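Local coordinates for protein XRE family transcriptional regulator (Enterobacter cloacae subsp. cloacae, PDB 6B8W) that probably regulates transcription by binding DNA, this chain being its cupin domain, the metal-binding beta-barrel part of the longer protein, at residues L50-D55 and R59-D64; H75-S80 and F87-H92. All coordinates share one frame; numbering follows the deposited sequence.

Contact 1 of 2, residues L50-D55 and R59-D64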
loop_
_atom_site.group_PDB
_atom_site.type_symbol
_atom_site.label_atom_id
_atom_site.label_comp_id
_atom_site.label_asym_id
_atom_site.label_seq_id
_atom_site.Cartn_x
_atom_site.Cartn_y
_atom_site.Cartn_z
ATOM N N LEU A 50 12.714 -2.480 8.029
ATOM C CA LEU A 50 13.086 -3.428 7.001
ATOM C C LEU A 50 14.420 -3.078 6.345
ATOM O O LEU A 50 14.698 -1.911 6.054
ATOM C CB LEU A 50 12.009 -3.422 5.910
ATOM C CG LEU A 50 12.231 -4.346 4.704
ATOM C CD1 LEU A 50 12.143 -5.792 5.143
ATOM C CD2 LEU A 50 11.202 -4.064 3.617
ATOM N N GLU A 51 15.221 -4.092 6.068
ATOM C CA GLU A 51 16.417 -3.905 5.282
ATOM C C GLU A 51 16.128 -4.462 3.876
ATOM O O GLU A 51 15.609 -5.569 3.747
ATOM C CB GLU A 51 17.601 -4.621 5.921
ATOM C CG GLU A 51 18.075 -3.979 7.205
ATOM C CD GLU A 51 19.151 -4.797 7.914
ATOM O OE1 GLU A 51 19.097 -6.056 7.882
ATOM O OE2 GLU A 51 20.026 -4.175 8.572
ATOM N N MET A 52 16.418 -3.671 2.845
ATOM C CA MET A 52 16.247 -4.073 1.448
ATOM C C MET A 52 17.598 -4.043 0.755
ATOM O O MET A 52 18.328 -3.050 0.861
ATOM C CB MET A 52 15.344 -3.112 0.664
ATOM C CG MET A 52 13.860 -3.220 0.931
ATOM S SD MET A 52 13.145 -4.821 0.560
ATOM C CE MET A 52 13.457 -4.950 -1.200
ATOM N N LYS A 53 17.893 -5.103 0.020
ATOM C CA LYS A 53 19.102 -5.183 -0.764
ATOM C C LYS A 53 18.638 -4.997 -2.208
ATOM O O LYS A 53 17.915 -5.829 -2.736
ATOM C CB LYS A 53 19.808 -6.521 -0.603
ATOM C CG LYS A 53 21.185 -6.524 -1.227
ATOM C CD LYS A 53 21.876 -7.866 -1.080
ATOM C CE LYS A 53 23.315 -7.773 -1.567
ATOM N NZ LYS A 53 23.998 -9.076 -1.367
ATOM N N ILE A 54 19.067 -3.906 -2.825
ATOM C CA ILE A 54 18.672 -3.532 -4.182
ATOM C C ILE A 54 19.944 -3.056 -4.876
ATOM O O ILE A 54 20.726 -2.294 -4.291
ATOM C CB ILE A 54 17.637 -2.381 -4.124
ATOM C CG1 ILE A 54 16.326 -2.879 -3.510
ATOM C CG2 ILE A 54 17.375 -1.795 -5.505
ATOM C CD1 ILE A 54 15.420 -1.786 -3.020
ATOM N N ASP A 55 20.149 -3.507 -6.113
ATOM C CA ASP A 55 21.357 -3.201 -6.876
ATOM C C ASP A 55 22.618 -3.567 -6.082
ATOM O O ASP A 55 23.622 -2.854 -6.136
ATOM C CB ASP A 55 21.383 -1.717 -7.324
ATOM C CG ASP A 55 20.220 -1.364 -8.264
ATOM O OD1 ASP A 55 19.853 -2.205 -9.103
ATOM O OD2 ASP A 55 19.669 -0.240 -8.166
ATOM N N ARG A 59 19.895 -1.124 2.418
ATOM C CA ARG A 59 19.391 0.141 2.982
ATOM C C ARG A 59 18.311 -0.232 3.998
ATOM O O ARG A 59 17.683 -1.278 3.874
ATOM C CB ARG A 59 18.786 1.072 1.925
ATOM C CG ARG A 59 17.400 0.641 1.428
ATOM C CD ARG A 59 16.878 1.562 0.331
ATOM N NE ARG A 59 17.560 1.327 -0.943
ATOM C CZ ARG A 59 17.344 2.038 -2.048
ATOM N NH1 ARG A 59 16.472 3.056 -2.039
ATOM N NH2 ARG A 59 18.002 1.742 -3.165
ATOM N N THR A 60 18.093 0.640 4.972
ATOM C CA THR A 60 17.067 0.448 5.987
ATOM C C THR A 60 15.889 1.370 5.684
ATOM O O THR A 60 16.082 2.540 5.352
ATOM C CB THR A 60 17.611 0.738 7.393
ATOM O OG1 THR A 60 18.743 -0.103 7.629
ATOM C CG2 THR A 60 16.565 0.471 8.450
ATOM N N LEU A 61 14.694 0.804 5.731
ATOM C CA LEU A 61 13.437 1.533 5.518
ATOM C C LEU A 61 12.599 1.495 6.778
ATOM O O LEU A 61 12.451 0.436 7.398
ATOM C CB LEU A 61 12.663 0.895 4.390
ATOM C CG LEU A 61 13.307 0.975 3.006
ATOM C CD1 LEU A 61 12.507 0.120 2.044
ATOM C CD2 LEU A 61 13.384 2.403 2.494
ATOM N N TYR A 62 12.052 2.650 7.155
ATOM C CA TYR A 62 11.215 2.791 8.339
ATOM C C TYR A 62 9.739 2.943 7.886
ATOM O O TYR A 62 9.482 3.105 6.681
ATOM C CB TYR A 62 11.692 3.988 9.174
ATOM C CG TYR A 62 13.080 3.778 9.722
ATOM C CD1 TYR A 62 13.290 3.047 10.898
ATOM C CD2 TYR A 62 14.190 4.258 9.040
ATOM C CE1 TYR A 62 14.569 2.821 11.373
ATOM C CE2 TYR A 62 15.469 4.050 9.519
ATOM C CZ TYR A 62 15.652 3.336 10.675
ATOM O OH TYR A 62 16.921 3.134 11.116
ATOM N N PRO A 63 8.779 2.889 8.834
ATOM C CA PRO A 63 7.353 2.982 8.480
ATOM C C PRO A 63 7.002 4.123 7.545
ATOM O O PRO A 63 7.435 5.244 7.751
ATOM C CB PRO A 63 6.682 3.135 9.833
ATOM C CG PRO A 63 7.573 2.279 10.702
ATOM C CD PRO A 63 8.932 2.709 10.288
ATOM N N ASP A 64 6.212 3.788 6.523
ATOM C CA ASP A 64 5.761 4.695 5.465
ATOM C C ASP A 64 6.882 5.156 4.520
ATOM O O ASP A 64 6.657 6.008 3.658
ATOM C CB ASP A 64 4.883 5.844 6.005
ATOM C CG ASP A 64 3.438 5.398 6.282
ATOM O OD1 ASP A 64 3.103 4.203 6.066
ATOM O OD2 ASP A 64 2.626 6.257 6.696
HETATM O O HOH W 1 18.849 -1.833 9.798
HETATM O O HOH W 2 18.863 -0.978 -0.988
HETATM O O HOH W 3 20.370 -0.032 -3.085
#
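Leu50 and Leu61 face each other near the open end of a beta hairpin in the cupin barrel, built from strands 50-54 and 57-61. They form a hydrogen-bonded antiparallel pair. Leu61 N reaches Leu50 O at 2.7 Å, and Leu50 N donates a hydrogen bond to Leu61 O. Met52 and Arg59 make the next hydrogen-bonded pair. Here Met52 N to Arg59 O is fairly straight, at 162°. The return bond from Arg59 N to Met52 O is more bent, at 144°.

On the barrel's inner face, CG of Met52 rests against CD1 of Leu61 at 3.8 Å, the two side chains crossing at a slant. The Met52 chain then bends at both chi2 and chi3, which leads its end away from strand 59-61 and toward Tyr77. Leu50 and Leu61 both pack on Val45 of strand 40-47, across the barrel interior.

Glu51 and Thr60, the non-hydrogen-bonded pair between, lie side by side on the outer face. Their polar ends are bridged by a water, 2.9 Å from Glu51 OE2 and 2.8 Å from Thr60 OG1. The other carboxylate oxygen, Glu51 OE1, takes a salt bridge from Arg78 and a hydrogen bond from Ser80. Both oxygens are thus held, which should limit rotation of the carboxylate.

Arg59 runs back along the hairpin toward its turn. Its chain bends at chi3 (74°), bringing the guanidinium beside Ile54, whose CD1 lies over one face toward the rim. Two waters sit at the guanidinium edge, in its plane. One accepts from Arg59 NE and lies within hydrogen-bonding distance of Met52 O; the other accepts from Arg59 NH2 at 3.0 Å and lies 2.6 Å from Ile54 O.

Contact 2 of 2, residues H75-S80 and F87-H92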
loop_
_atom_site.group_PDB
_atom_site.type_symbol
_atom_site.label_atom_id
_atom_site.label_comp_id
_atom_site.label_asym_id
_atom_site.label_seq_id
_atom_site.Cartn_x
_atom_site.Cartn_y
_atom_site.Cartn_z
ATOM N N HIS A 75 17.089 -9.198 -5.560
ATOM C CA HIS A 75 16.951 -8.318 -4.402
ATOM C C HIS A 75 16.611 -9.177 -3.217
ATOM O O HIS A 75 16.281 -10.354 -3.392
ATOM C CB HIS A 75 15.921 -7.204 -4.629
ATOM C CG HIS A 75 14.553 -7.668 -5.018
ATOM N ND1 HIS A 75 14.233 -8.047 -6.306
ATOM C CD2 HIS A 75 13.395 -7.718 -4.314
ATOM C CE1 HIS A 75 12.944 -8.353 -6.362
ATOM N NE2 HIS A 75 12.418 -8.165 -5.167
ATOM N N ALA A 76 16.698 -8.589 -2.028
ATOM C CA ALA A 76 16.493 -9.336 -0.817
ATOM C C ALA A 76 15.838 -8.495 0.245
ATOM O O ALA A 76 15.901 -7.273 0.212
ATOM C CB ALA A 76 17.818 -9.885 -0.321
ATOM N N TYR A 77 15.206 -9.178 1.185
ATOM C CA TYR A 77 14.489 -8.547 2.254
ATOM C C TYR A 77 15.049 -9.138 3.533
ATOM O O TYR A 77 15.148 -10.344 3.642
ATOM C CB TYR A 77 12.989 -8.892 2.161
ATOM C CG TYR A 77 12.353 -8.741 0.784
ATOM C CD1 TYR A 77 12.468 -9.740 -0.164
ATOM C CD2 TYR A 77 11.572 -7.642 0.466
ATOM C CE1 TYR A 77 11.872 -9.630 -1.415
ATOM C CE2 TYR A 77 10.956 -7.526 -0.782
ATOM C CZ TYR A 77 11.115 -8.520 -1.718
ATOM O OH TYR A 77 10.514 -8.440 -2.971
ATOM N N ARG A 78 15.361 -8.298 4.508
ATOM C CA ARG A 78 15.941 -8.789 5.740
ATOM C C ARG A 78 15.436 -8.007 6.939
ATOM O O ARG A 78 15.243 -6.797 6.860
ATOM C CB ARG A 78 17.473 -8.721 5.646
ATOM C CG ARG A 78 18.226 -9.377 6.798
ATOM C CD ARG A 78 19.733 -9.411 6.548
ATOM N NE ARG A 78 20.312 -8.072 6.487
ATOM C CZ ARG A 78 21.584 -7.791 6.197
ATOM N NH1 ARG A 78 22.464 -8.753 5.922
ATOM N NH2 ARG A 78 21.997 -6.526 6.212
ATOM N N ASN A 79 15.222 -8.729 8.042
ATOM C CA ASN A 79 14.815 -8.126 9.303
ATOM C C ASN A 79 15.945 -8.295 10.296
ATOM O O ASN A 79 16.190 -9.404 10.761
ATOM C CB ASN A 79 13.563 -8.796 9.852
ATOM C CG ASN A 79 13.018 -8.089 11.086
ATOM O OD1 ASN A 79 13.647 -7.172 11.605
ATOM N ND2 ASN A 79 11.847 -8.515 11.560
ATOM N N SER A 80 16.655 -7.206 10.582
ATOM C CA SER A 80 17.738 -7.204 11.577
ATOM C C SER A 80 17.332 -6.554 12.901
ATOM O O SER A 80 18.188 -6.342 13.763
ATOM C CB SER A 80 18.990 -6.548 11.025
ATOM O OG SER A 80 19.546 -7.354 10.029
ATOM N N PHE A 87 5.482 -5.237 5.911
ATOM C CA PHE A 87 5.612 -4.355 4.763
ATOM C C PHE A 87 4.689 -4.809 3.659
ATOM O O PHE A 87 4.126 -5.893 3.721
ATOM C CB PHE A 87 7.063 -4.240 4.284
ATOM C CG PHE A 87 7.668 -5.530 3.794
ATOM C CD1 PHE A 87 8.235 -6.428 4.685
ATOM C CD2 PHE A 87 7.705 -5.820 2.439
ATOM C CE1 PHE A 87 8.809 -7.601 4.234
ATOM C CE2 PHE A 87 8.280 -6.994 1.972
ATOM C CZ PHE A 87 8.843 -7.891 2.867
ATOM N N HIS A 88 4.452 -3.926 2.699
ATOM C CA HIS A 88 3.685 -4.296 1.522
ATOM C C HIS A 88 4.613 -4.349 0.343
ATOM O O HIS A 88 5.557 -3.552 0.241
ATOM C CB HIS A 88 2.570 -3.316 1.144
ATOM C CG HIS A 88 1.468 -3.201 2.138
ATOM N ND1 HIS A 88 0.505 -2.215 2.047
ATOM C CD2 HIS A 88 1.189 -3.901 3.259
ATOM C CE1 HIS A 88 -0.334 -2.334 3.057
ATOM N NE2 HIS A 88 0.064 -3.337 3.816
ATOM N N SER A 89 4.327 -5.284 -0.553
ATOM C CA SER A 89 5.061 -5.440 -1.787
ATOM C C SER A 89 4.042 -5.324 -2.902
ATOM O O SER A 89 3.123 -6.129 -2.987
ATOM C CB SER A 89 5.772 -6.791 -1.823
ATOM O OG SER A 89 6.262 -7.069 -3.124
ATOM N N LEU A 90 4.186 -4.296 -3.728
ATOM C CA LEU A 90 3.298 -4.078 -4.854
ATOM C C LEU A 90 4.042 -4.462 -6.109
ATOM O O LEU A 90 5.197 -4.091 -6.279
ATOM C CB LEU A 90 2.889 -2.615 -4.955
ATOM C CG LEU A 90 1.958 -2.047 -3.875
ATOM C CD1 LEU A 90 2.593 -2.029 -2.506
ATOM C CD2 LEU A 90 1.614 -0.632 -4.298
ATOM N N ILE A 91 3.375 -5.194 -6.989
ATOM C CA ILE A 91 3.988 -5.646 -8.226
ATOM C C ILE A 91 3.146 -5.234 -9.419
ATOM O O ILE A 91 1.985 -5.565 -9.464
ATOM C CB ILE A 91 4.122 -7.182 -8.256
ATOM C CG1 ILE A 91 4.935 -7.711 -7.055
ATOM C CG2 ILE A 91 4.731 -7.627 -9.578
ATOM C CD1 ILE A 91 6.416 -7.377 -7.082
ATOM N N HIS A 92 3.738 -4.492 -10.353
ATOM C CA HIS A 92 3.081 -4.130 -11.610
ATOM C C HIS A 92 3.770 -4.948 -12.721
ATOM O O HIS A 92 4.983 -4.815 -12.944
ATOM C CB HIS A 92 3.174 -2.625 -11.882
ATOM C CG HIS A 92 2.242 -1.803 -11.050
ATOM N ND1 HIS A 92 2.531 -1.428 -9.757
ATOM C CD2 HIS A 92 1.021 -1.282 -11.332
ATOM C CE1 HIS A 92 1.518 -0.726 -9.272
ATOM N NE2 HIS A 92 0.593 -0.619 -10.210
#
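The interior of the cupin barrel, beside its metal site, is where Tyr77 of strand 75-78 meets Phe87 of strand 85-92. Their ring planes are near parallel, 16° apart. The rings are slid so far that they barely overlap, with centroids 5.5 Å apart. Contact runs through Tyr77 CD2 and CE2 and Phe87 CE2 and CZ: Tyr77 CD2 lies 3.6 Å from Phe87 CZ and 3.7 Å from Phe87 CE2. Phe87 CG sits between its backbone N and carbonyl carbon (chi1 63°), and from there the ring reaches across to the opposite sheet.

His75 and Tyr77 bind manganese together with Glu41 in a structure of this protein; this chain carries no metal there. In this chain His75 NE2 makes a weak hydrogen bond to Tyr77 OH, at 2.9 Å and 130°, with the hydroxyl in the plane of the imidazole. Tyr77 OH and Ser89 OG are 4.5 Å apart, and each is hydrogen-bonded to Glu41 OE2, so this carboxylate oxygen joins the two strands.

Around the aromatic pair, Val43 of strand 40-47 packs on both rings. Leu50 of strand 50-54 packs against Phe87, while strand 17-24 supplies Leu24 to Tyr77 and Ile22 to Phe87.

From the N terminus, contact 1 comes first: strand 50-54 turns back after a short loop and pairs with strand 57-61, closing a tight hairpin. The chain then passes through strand 66-70 before contact 2 opens at His75 and closes on strand 85-92. The two contacts follow in series, neither nested nor crossed. Strands 50-54 and 75-78 are neighbours in one sheet, so contact 1 lies within that sheet, while contact 2 ties it to the facing sheet. They touch directly: Met52 SD lies 3.2 Å from Tyr77 CD2, and Lys53 O packs on His75 CB.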